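Local coordinates for hypothetical protein (Legionella pneumophila subsp. pneumophila, PDB 4KH9) that is of unknown function but binds calcium and folds into three domains rich in beta strand, as a member of the DUF4785 family, at residues E230-W238 / D353-Y361; P266-K274 / V284-Y295. All coordinates share one frame; numbering follows the deposited sequence.

Contact 1: residues E230-W238 / D353-Y361; sequences ELNDRGENW and DYGQLKTVY
N232 reaches Q356 and G355 because its CG stands anti to the backbone N (chi1 172°), which carries the amide across to the turn at 355-357. There ND2 donates to G355 O over 2.8 Å; the donor sits above the carbonyl plane rather than on a lone pair. The other end of the amide turns back on its own chain: OD1 accepts from R234 N at 3.0 Å, an Asx turn, while also lying 3.3 Å from Q356 CG. With both ends used, the rotation of the amide is fixed. The amide planes of N232 and Q356 stand 85° apart, nearly perpendicular.

Q356 is held from several sides. Its NE2 donates to D353 OD2 at 3.0 Å, and its OE1 accepts a hydrogen bond from a water, which itself accepts from D233 N; OE1 also accepts from I265 N. At the backbone of the same residue, G235 N gives a weak bond to Q356 O, its angle at the hydrogen only 127°, and L357 CB rests 4.0 Å from G235 CA. K358, its chain bent at chi2, sends NZ to N237 OD1 at 3.1 Å, a weak bond; its stronger partner is S262 OG.

The D233-E236 segment is a type I' beta turn, closed by E236 N bonding to D233 O. Within 353-361, D353 OD1 accepts from G355 N in a second Asx turn, and L357 and K358, both opposite D353, form a G1 beta bulge. The arrangement is an interdomain interface of two turns, joining the central and C-terminal domains of the DUF4785 family, both probably of the E-set clan.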
loop_
_atom_site.group_PDB
_atom_site.type_symbol
_atom_site.label_atom_id
_atom_site.label_comp_id
_atom_site.label_asym_id
_atom_site.label_seq_id
_atom_site.Cartn_x
_atom_site.Cartn_y
_atom_site.Cartn_z
ATOM N N GLU A 230 1.405 -3.212 -17.247
ATOM C CA GLU A 230 0.272 -3.677 -18.058
ATOM C C GLU A 230 -0.389 -4.904 -17.446
ATOM O O GLU A 230 -1.362 -5.417 -18.006
ATOM C CB GLU A 230 0.712 -3.988 -19.500
ATOM C CG GLU A 230 1.085 -2.742 -20.284
ATOM C CD GLU A 230 1.548 -3.011 -21.701
ATOM O OE1 GLU A 230 0.683 -3.242 -22.576
ATOM O OE2 GLU A 230 2.774 -2.971 -21.942
ATOM N N LEU A 231 0.102 -5.341 -16.289
ATOM C CA LEU A 231 -0.378 -6.524 -15.599
ATOM C C LEU A 231 -1.573 -6.246 -14.709
ATOM O O LEU A 231 -1.691 -5.168 -14.121
ATOM C CB LEU A 231 0.734 -7.137 -14.734
ATOM C CG LEU A 231 2.065 -7.467 -15.393
ATOM C CD1 LEU A 231 3.003 -8.057 -14.365
ATOM C CD2 LEU A 231 1.904 -8.443 -16.586
ATOM N N ASN A 232 -2.438 -7.261 -14.589
ATOM C CA ASN A 232 -3.619 -7.264 -13.750
ATOM C C ASN A 232 -3.154 -7.488 -12.291
ATOM O O ASN A 232 -2.433 -8.440 -12.022
ATOM C CB ASN A 232 -4.604 -8.345 -14.254
ATOM C CG ASN A 232 -5.809 -8.596 -13.380
ATOM O OD1 ASN A 232 -6.159 -7.823 -12.501
ATOM N ND2 ASN A 232 -6.494 -9.699 -13.614
ATOM N N ASP A 233 -3.530 -6.593 -11.373
ATOM C CA ASP A 233 -3.108 -6.706 -9.972
ATOM C C ASP A 233 -3.972 -7.691 -9.152
ATOM O O ASP A 233 -3.587 -8.019 -8.034
ATOM C CB ASP A 233 -3.116 -5.320 -9.305
ATOM C CG ASP A 233 -2.083 -4.364 -9.881
ATOM O OD1 ASP A 233 -1.056 -4.840 -10.423
ATOM O OD2 ASP A 233 -2.253 -3.156 -9.720
ATOM N N ARG A 234 -5.117 -8.152 -9.706
ATOM C CA ARG A 234 -6.075 -9.105 -9.124
ATOM C C ARG A 234 -6.476 -8.732 -7.662
ATOM O O ARG A 234 -6.441 -9.569 -6.743
ATOM C CB ARG A 234 -5.533 -10.548 -9.171
ATOM C CG ARG A 234 -5.203 -11.058 -10.568
ATOM C CD ARG A 234 -4.910 -12.533 -10.549
ATOM N NE ARG A 234 -6.140 -13.294 -10.327
ATOM C CZ ARG A 234 -6.199 -14.616 -10.231
ATOM N NH1 ARG A 234 -5.096 -15.347 -10.335
ATOM N NH2 ARG A 234 -7.359 -15.218 -10.010
ATOM N N GLY A 235 -6.865 -7.481 -7.476
ATOM C CA GLY A 235 -7.292 -6.961 -6.180
ATOM C C GLY A 235 -6.177 -6.528 -5.244
ATOM O O GLY A 235 -6.438 -5.777 -4.302
ATOM N N GLU A 236 -4.928 -6.961 -5.514
ATOM C CA GLU A 236 -3.768 -6.637 -4.674
ATOM C C GLU A 236 -3.267 -5.207 -4.933
ATOM O O GLU A 236 -3.481 -4.640 -6.015
ATOM C CB GLU A 236 -2.626 -7.643 -4.894
ATOM C CG GLU A 236 -2.959 -9.095 -4.599
ATOM C CD GLU A 236 -1.925 -10.075 -5.127
ATOM O OE1 GLU A 236 -1.744 -10.155 -6.364
ATOM O OE2 GLU A 236 -1.315 -10.790 -4.300
ATOM N N ASN A 237 -2.605 -4.626 -3.922
ATOM C CA ASN A 237 -2.090 -3.274 -3.999
ATOM C C ASN A 237 -0.579 -3.205 -4.247
ATOM O O ASN A 237 0.147 -4.189 -4.132
ATOM C CB ASN A 237 -2.416 -2.510 -2.714
ATOM C CG ASN A 237 -3.873 -2.138 -2.581
ATOM O OD1 ASN A 237 -4.575 -1.814 -3.561
ATOM N ND2 ASN A 237 -4.344 -2.148 -1.354
ATOM N N TRP A 238 -0.140 -2.003 -4.625
ATOM C CA TRP A 238 1.243 -1.596 -4.788
ATOM C C TRP A 238 1.706 -0.938 -3.524
ATOM O O TRP A 238 0.883 -0.460 -2.744
ATOM C CB TRP A 238 1.376 -0.608 -5.954
ATOM C CG TRP A 238 1.273 -1.196 -7.317
ATOM C CD1 TRP A 238 0.172 -1.758 -7.894
ATOM C CD2 TRP A 238 2.310 -1.216 -8.311
ATOM N NE1 TRP A 238 0.487 -2.222 -9.148
ATOM C CE2 TRP A 238 1.790 -1.886 -9.438
ATOM C CE3 TRP A 238 3.666 -0.826 -8.315
ATOM C CZ2 TRP A 238 2.554 -2.108 -10.593
ATOM C CZ3 TRP A 238 4.421 -1.046 -9.463
ATOM C CH2 TRP A 238 3.866 -1.675 -10.584
ATOM N N ASP A 353 -14.261 -3.558 -12.790
ATOM C CA ASP A 353 -13.785 -4.698 -13.573
ATOM C C ASP A 353 -13.535 -5.810 -12.580
ATOM O O ASP A 353 -12.583 -5.715 -11.820
ATOM C CB ASP A 353 -12.524 -4.339 -14.391
ATOM C CG ASP A 353 -11.909 -5.465 -15.209
ATOM O OD1 ASP A 353 -12.362 -6.630 -15.072
ATOM O OD2 ASP A 353 -11.011 -5.178 -16.019
ATOM N N TYR A 354 -14.358 -6.880 -12.592
ATOM C CA TYR A 354 -14.189 -7.985 -11.649
ATOM C C TYR A 354 -12.964 -8.830 -11.957
ATOM O O TYR A 354 -12.514 -9.565 -11.075
ATOM C CB TYR A 354 -15.426 -8.866 -11.596
ATOM C CG TYR A 354 -16.559 -8.209 -10.840
ATOM C CD1 TYR A 354 -16.542 -8.132 -9.454
ATOM C CD2 TYR A 354 -17.676 -7.726 -11.505
ATOM C CE1 TYR A 354 -17.601 -7.576 -8.746
ATOM C CE2 TYR A 354 -18.750 -7.179 -10.809
ATOM C CZ TYR A 354 -18.699 -7.084 -9.428
ATOM O OH TYR A 354 -19.744 -6.531 -8.730
ATOM N N GLY A 355 -12.408 -8.692 -13.170
ATOM C CA GLY A 355 -11.168 -9.369 -13.535
ATOM C C GLY A 355 -10.000 -8.769 -12.775
ATOM O O GLY A 355 -9.037 -9.461 -12.458
ATOM N N GLN A 356 -10.098 -7.471 -12.452
ATOM C CA GLN A 356 -9.080 -6.720 -11.723
ATOM C C GLN A 356 -9.462 -6.506 -10.276
ATOM O O GLN A 356 -8.582 -6.265 -9.454
ATOM C CB GLN A 356 -8.862 -5.348 -12.379
ATOM C CG GLN A 356 -8.098 -5.405 -13.696
ATOM C CD GLN A 356 -7.822 -4.018 -14.181
ATOM O OE1 GLN A 356 -6.934 -3.330 -13.682
ATOM N NE2 GLN A 356 -8.626 -3.544 -15.112
ATOM N N LEU A 357 -10.773 -6.540 -9.978
ATOM C CA LEU A 357 -11.366 -6.225 -8.687
ATOM C C LEU A 357 -10.972 -4.784 -8.347
ATOM O O LEU A 357 -10.571 -4.463 -7.226
ATOM C CB LEU A 357 -10.985 -7.247 -7.585
ATOM C CG LEU A 357 -11.610 -8.631 -7.720
ATOM C CD1 LEU A 357 -10.890 -9.641 -6.842
ATOM C CD2 LEU A 357 -13.096 -8.599 -7.352
ATOM N N LYS A 358 -11.054 -3.927 -9.375
ATOM C CA LYS A 358 -10.780 -2.496 -9.306
ATOM C C LYS A 358 -11.862 -1.696 -10.032
ATOM O O LYS A 358 -12.452 -2.172 -11.019
ATOM C CB LYS A 358 -9.401 -2.160 -9.941
ATOM C CG LYS A 358 -8.172 -2.803 -9.322
ATOM C CD LYS A 358 -7.729 -2.148 -8.016
ATOM C CE LYS A 358 -6.717 -3.004 -7.286
ATOM N NZ LYS A 358 -6.490 -2.507 -5.911
ATOM N N THR A 359 -12.090 -0.459 -9.559
ATOM C CA THR A 359 -12.915 0.544 -10.240
ATOM C C THR A 359 -12.038 1.010 -11.395
ATOM O O THR A 359 -10.881 1.388 -11.149
ATOM C CB THR A 359 -13.346 1.651 -9.251
ATOM O OG1 THR A 359 -14.203 1.070 -8.287
ATOM C CG2 THR A 359 -14.088 2.788 -9.918
ATOM N N VAL A 360 -12.511 0.886 -12.651
ATOM C CA VAL A 360 -11.667 1.257 -13.800
ATOM C C VAL A 360 -12.080 2.625 -14.381
ATOM O O VAL A 360 -11.275 3.272 -15.071
ATOM C CB VAL A 360 -11.617 0.160 -14.877
ATOM C CG1 VAL A 360 -10.891 -1.064 -14.327
ATOM C CG2 VAL A 360 -13.015 -0.218 -15.402
ATOM N N TYR A 361 -13.291 3.079 -14.033
ATOM C CA TYR A 361 -13.850 4.360 -14.439
ATOM C C TYR A 361 -14.765 4.862 -13.361
ATOM O O TYR A 361 -15.586 4.107 -12.848
ATOM C CB TYR A 361 -14.606 4.291 -15.785
ATOM C CG TYR A 361 -15.031 5.650 -16.314
ATOM C CD1 TYR A 361 -16.162 6.296 -15.814
ATOM C CD2 TYR A 361 -14.274 6.315 -17.270
ATOM C CE1 TYR A 361 -16.507 7.583 -16.225
ATOM C CE2 TYR A 361 -14.633 7.593 -17.720
ATOM C CZ TYR A 361 -15.754 8.221 -17.194
ATOM O OH TYR A 361 -16.129 9.477 -17.611
HETATM O O HOH W 1 -5.120 -4.326 -12.048
#

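Contact 2: residues P266-K274 / V284-Y295; sequences PSASLMNVK and VVTVDVATASRY
S269 and D288 exchange two backbone bonds, S269 N to D288 O and D288 N to S269 O, each 2.9 Å and as short as any across the two segments. A290 N donates to S267 O with an angle of 171° at the hydrogen, and K274 and V284 form a second antiparallel hydrogen-bonded pair. Between the two pairs the register slips by one: M271 N binds T286 O, whereas T286 N binds N272 O, so T286 serves two successive residues. This is a beta bulge, and N272 N is left buried without a partner in the model.

Y295 OH donates to T291 O over 2.6 Å, and that bond holds the hydroxyl end of the ring beside S267. S267 OG sits at the ring edge, 3.6 Å from Y295 CE1, with its own hydrogen bond going to D353, and A268 CB approaches the same CE1 obliquely. Y295 CG lies anti to the carbonyl carbon (chi1 -63°), which swings the ring toward these two residues.

On the face shared by A268, L270 and V273, L270 CD2 lies 3.7 Å from V287 CG2, the two side chains side by side, and also meets V285 CG1. V273 CG2 packs alongside V285 CG2 at 3.8 Å. Residues L349 and L351 of strand 345-353 cover this face from the other sheet. Near the bulge, the selenium of selenomethionine M271 (SE) reaches T286 CG2 and D288 CB, each at 3.9 Å. Strands 268-278 and 281-289 form a bulged antiparallel hairpin at the middle of a four-stranded sheet, which packs on the five-stranded sheet carrying Y295 in a beta sandwich, consistent with an E-set domain.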
loop_
_atom_site.group_PDB
_atom_site.type_symbol
_atom_site.label_atom_id
_atom_site.label_comp_id
_atom_site.label_asym_id
_atom_site.label_seq_id
_atom_site.Cartn_x
_atom_site.Cartn_y
_atom_site.Cartn_z
ATOM N N PRO A 266 -7.242 0.959 -17.402
ATOM C CA PRO A 266 -8.575 1.465 -17.808
ATOM C C PRO A 266 -9.173 0.571 -18.903
ATOM O O PRO A 266 -9.253 0.960 -20.067
ATOM C CB PRO A 266 -8.261 2.882 -18.299
ATOM C CG PRO A 266 -6.845 2.822 -18.793
ATOM C CD PRO A 266 -6.145 1.818 -17.921
ATOM N N SER A 267 -9.564 -0.661 -18.516
ATOM C CA SER A 267 -10.078 -1.737 -19.392
ATOM C C SER A 267 -11.421 -1.399 -20.033
ATOM O O SER A 267 -11.820 -2.060 -20.992
ATOM C CB SER A 267 -10.218 -3.022 -18.596
ATOM O OG SER A 267 -10.845 -2.789 -17.342
ATOM N N ALA A 268 -12.133 -0.398 -19.487
ATOM C CA ALA A 268 -13.428 0.054 -20.003
ATOM C C ALA A 268 -13.731 1.452 -19.496
ATOM O O ALA A 268 -13.252 1.844 -18.421
ATOM C CB ALA A 268 -14.539 -0.912 -19.603
ATOM N N SER A 269 -14.491 2.220 -20.288
ATOM C CA SER A 269 -14.851 3.581 -19.931
ATOM C C SER A 269 -16.307 3.884 -20.227
ATOM O O SER A 269 -16.860 3.357 -21.181
ATOM C CB SER A 269 -13.974 4.576 -20.691
ATOM O OG SER A 269 -12.617 4.451 -20.302
ATOM N N LEU A 270 -16.916 4.728 -19.395
ATOM C CA LEU A 270 -18.278 5.247 -19.587
ATOM C C LEU A 270 -18.190 6.482 -20.487
ATOM O O LEU A 270 -17.282 7.308 -20.299
ATOM C CB LEU A 270 -18.957 5.582 -18.252
ATOM C CG LEU A 270 -19.047 4.479 -17.198
ATOM C CD1 LEU A 270 -19.622 5.030 -15.914
ATOM C CD2 LEU A 270 -19.873 3.289 -17.689
HETATM N N MSE A 271 -19.117 6.628 -21.452
HETATM C CA MSE A 271 -19.057 7.756 -22.393
HETATM C C MSE A 271 -20.256 8.716 -22.304
HETATM O O MSE A 271 -20.056 9.924 -22.223
HETATM C CB MSE A 271 -18.947 7.233 -23.828
HETATM C CG MSE A 271 -17.682 6.420 -24.078
HETATM SE SE MSE A 271 -17.717 5.526 -25.800
HETATM C CE MSE A 271 -17.700 7.146 -26.996
ATOM N N ASN A 272 -21.479 8.202 -22.378
ATOM C CA ASN A 272 -22.695 9.026 -22.380
ATOM C C ASN A 272 -23.740 8.428 -21.472
ATOM O O ASN A 272 -23.896 7.216 -21.485
ATOM C CB ASN A 272 -23.279 9.138 -23.811
ATOM C CG ASN A 272 -22.376 9.758 -24.849
ATOM O OD1 ASN A 272 -22.407 10.980 -25.090
ATOM N ND2 ASN A 272 -21.615 8.918 -25.551
ATOM N N VAL A 273 -24.475 9.254 -20.716
ATOM C CA VAL A 273 -25.536 8.761 -19.841
ATOM C C VAL A 273 -26.808 9.559 -20.166
ATOM O O VAL A 273 -26.762 10.774 -20.366
ATOM C CB VAL A 273 -25.166 8.751 -18.327
ATOM C CG1 VAL A 273 -24.685 10.107 -17.829
ATOM C CG2 VAL A 273 -26.302 8.215 -17.462
ATOM N N LYS A 274 -27.924 8.846 -20.303
ATOM C CA LYS A 274 -29.222 9.446 -20.606
ATOM C C LYS A 274 -30.294 8.730 -19.787
ATOM O O LYS A 274 -30.132 7.561 -19.426
ATOM C CB LYS A 274 -29.510 9.364 -22.128
ATOM C CG LYS A 274 -30.756 10.105 -22.608
ATOM C CD LYS A 274 -31.192 9.661 -24.011
ATOM C CE LYS A 274 -32.440 10.368 -24.501
ATOM N NZ LYS A 274 -32.196 11.801 -24.823
ATOM N N VAL A 284 -29.543 4.698 -19.244
ATOM C CA VAL A 284 -28.713 3.935 -20.170
ATOM C C VAL A 284 -27.352 4.637 -20.294
ATOM O O VAL A 284 -27.291 5.855 -20.441
ATOM C CB VAL A 284 -29.354 3.655 -21.562
ATOM C CG1 VAL A 284 -30.421 2.569 -21.478
ATOM C CG2 VAL A 284 -29.905 4.914 -22.220
ATOM N N VAL A 285 -26.273 3.870 -20.208
ATOM C CA VAL A 285 -24.912 4.412 -20.304
ATOM C C VAL A 285 -24.171 3.678 -21.400
ATOM O O VAL A 285 -24.185 2.444 -21.415
ATOM C CB VAL A 285 -24.114 4.338 -18.963
ATOM C CG1 VAL A 285 -22.865 5.231 -18.997
ATOM C CG2 VAL A 285 -24.972 4.708 -17.773
ATOM N N THR A 286 -23.456 4.419 -22.267
ATOM C CA THR A 286 -22.605 3.815 -23.295
ATOM C C THR A 286 -21.256 3.464 -22.624
ATOM O O THR A 286 -20.751 4.230 -21.793
ATOM C CB THR A 286 -22.472 4.753 -24.514
ATOM O OG1 THR A 286 -23.737 4.863 -25.160
ATOM C CG2 THR A 286 -21.439 4.282 -25.517
ATOM N N VAL A 287 -20.699 2.298 -22.964
ATOM C CA VAL A 287 -19.440 1.792 -22.410
ATOM C C VAL A 287 -18.530 1.332 -23.559
ATOM O O VAL A 287 -18.977 0.609 -24.437
ATOM C CB VAL A 287 -19.680 0.627 -21.385
ATOM C CG1 VAL A 287 -18.400 0.236 -20.656
ATOM C CG2 VAL A 287 -20.789 0.940 -20.386
ATOM N N ASP A 288 -17.268 1.745 -23.538
ATOM C CA ASP A 288 -16.241 1.309 -24.479
ATOM C C ASP A 288 -15.360 0.280 -23.729
ATOM O O ASP A 288 -14.824 0.604 -22.683
ATOM C CB ASP A 288 -15.434 2.506 -25.034
ATOM C CG ASP A 288 -14.450 2.138 -26.141
ATOM O OD1 ASP A 288 -14.739 1.187 -26.909
ATOM O OD2 ASP A 288 -13.417 2.829 -26.269
ATOM N N VAL A 289 -15.328 -0.965 -24.188
ATOM C CA VAL A 289 -14.606 -2.064 -23.525
ATOM C C VAL A 289 -13.412 -2.472 -24.394
ATOM O O VAL A 289 -13.583 -2.681 -25.597
ATOM C CB VAL A 289 -15.562 -3.281 -23.252
ATOM C CG1 VAL A 289 -14.819 -4.453 -22.638
ATOM C CG2 VAL A 289 -16.752 -2.889 -22.383
ATOM N N ALA A 290 -12.223 -2.616 -23.773
ATOM C CA ALA A 290 -10.982 -3.015 -24.442
ATOM C C ALA A 290 -10.689 -4.496 -24.223
ATOM O O ALA A 290 -10.099 -5.130 -25.102
ATOM C CB ALA A 290 -9.818 -2.171 -23.922
ATOM N N THR A 291 -11.064 -5.042 -23.042
ATOM C CA THR A 291 -10.791 -6.439 -22.673
ATOM C C THR A 291 -12.069 -7.138 -22.206
ATOM O O THR A 291 -12.786 -6.602 -21.364
ATOM C CB THR A 291 -9.703 -6.486 -21.583
ATOM O OG1 THR A 291 -8.463 -6.126 -22.172
ATOM C CG2 THR A 291 -9.550 -7.854 -20.932
ATOM N N ALA A 292 -12.312 -8.357 -22.732
ATOM C CA ALA A 292 -13.440 -9.216 -22.387
ATOM C C ALA A 292 -13.377 -9.560 -20.892
ATOM O O ALA A 292 -12.373 -10.102 -20.415
ATOM C CB ALA A 292 -13.420 -10.486 -23.247
ATOM N N SER A 293 -14.401 -9.154 -20.138
ATOM C CA SER A 293 -14.418 -9.378 -18.690
ATOM C C SER A 293 -15.793 -9.151 -18.146
ATOM O O SER A 293 -16.703 -8.780 -18.881
ATOM C CB SER A 293 -13.416 -8.442 -17.995
ATOM O OG SER A 293 -13.210 -8.776 -16.631
ATOM N N ARG A 294 -15.941 -9.345 -16.840
ATOM C CA ARG A 294 -17.186 -9.038 -16.144
ATOM C C ARG A 294 -17.060 -7.650 -15.541
ATOM O O ARG A 294 -16.112 -7.351 -14.810
ATOM C CB ARG A 294 -17.521 -10.099 -15.085
ATOM C CG ARG A 294 -18.872 -9.852 -14.434
ATOM C CD ARG A 294 -19.216 -10.960 -13.463
ATOM N NE ARG A 294 -20.557 -10.768 -12.921
ATOM C CZ ARG A 294 -21.692 -10.992 -13.577
ATOM N NH1 ARG A 294 -21.671 -11.391 -14.842
ATOM N NH2 ARG A 294 -22.856 -10.776 -12.987
ATOM N N TYR A 295 -18.025 -6.797 -15.851
ATOM C CA TYR A 295 -18.030 -5.418 -15.379
ATOM C C TYR A 295 -19.308 -5.097 -14.633
ATOM O O TYR A 295 -20.385 -5.634 -14.961
ATOM C CB TYR A 295 -17.891 -4.450 -16.565
ATOM C CG TYR A 295 -16.588 -4.578 -17.316
ATOM C CD1 TYR A 295 -15.471 -3.837 -16.944
ATOM C CD2 TYR A 295 -16.482 -5.402 -18.429
ATOM C CE1 TYR A 295 -14.261 -3.954 -17.634
ATOM C CE2 TYR A 295 -15.284 -5.507 -19.143
ATOM C CZ TYR A 295 -14.180 -4.765 -18.751
ATOM O OH TYR A 295 -12.979 -4.896 -19.412
#

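In the fold
Contacts 1 and 2 lie about 15 Å apart, centre to centre, and meet through the carboxylate of D353. Its OD2 is 2.7 Å from S267 OG and its OD1 is 2.8 Å from S293 OG, both probable hydrogen bonds, so the aspartate that organises the 353-358 turn of contact 1 also ties both segments of contact 2. Q356 NE2 packs against the same S267 OG at 3.2 Å. Contact 2 is internal to the C-terminal domain, whereas contact 1 joins that domain to the central one; in sequence, the hairpin falls between the two segments of contact 1. Both contacts lie away from the known calcium sites.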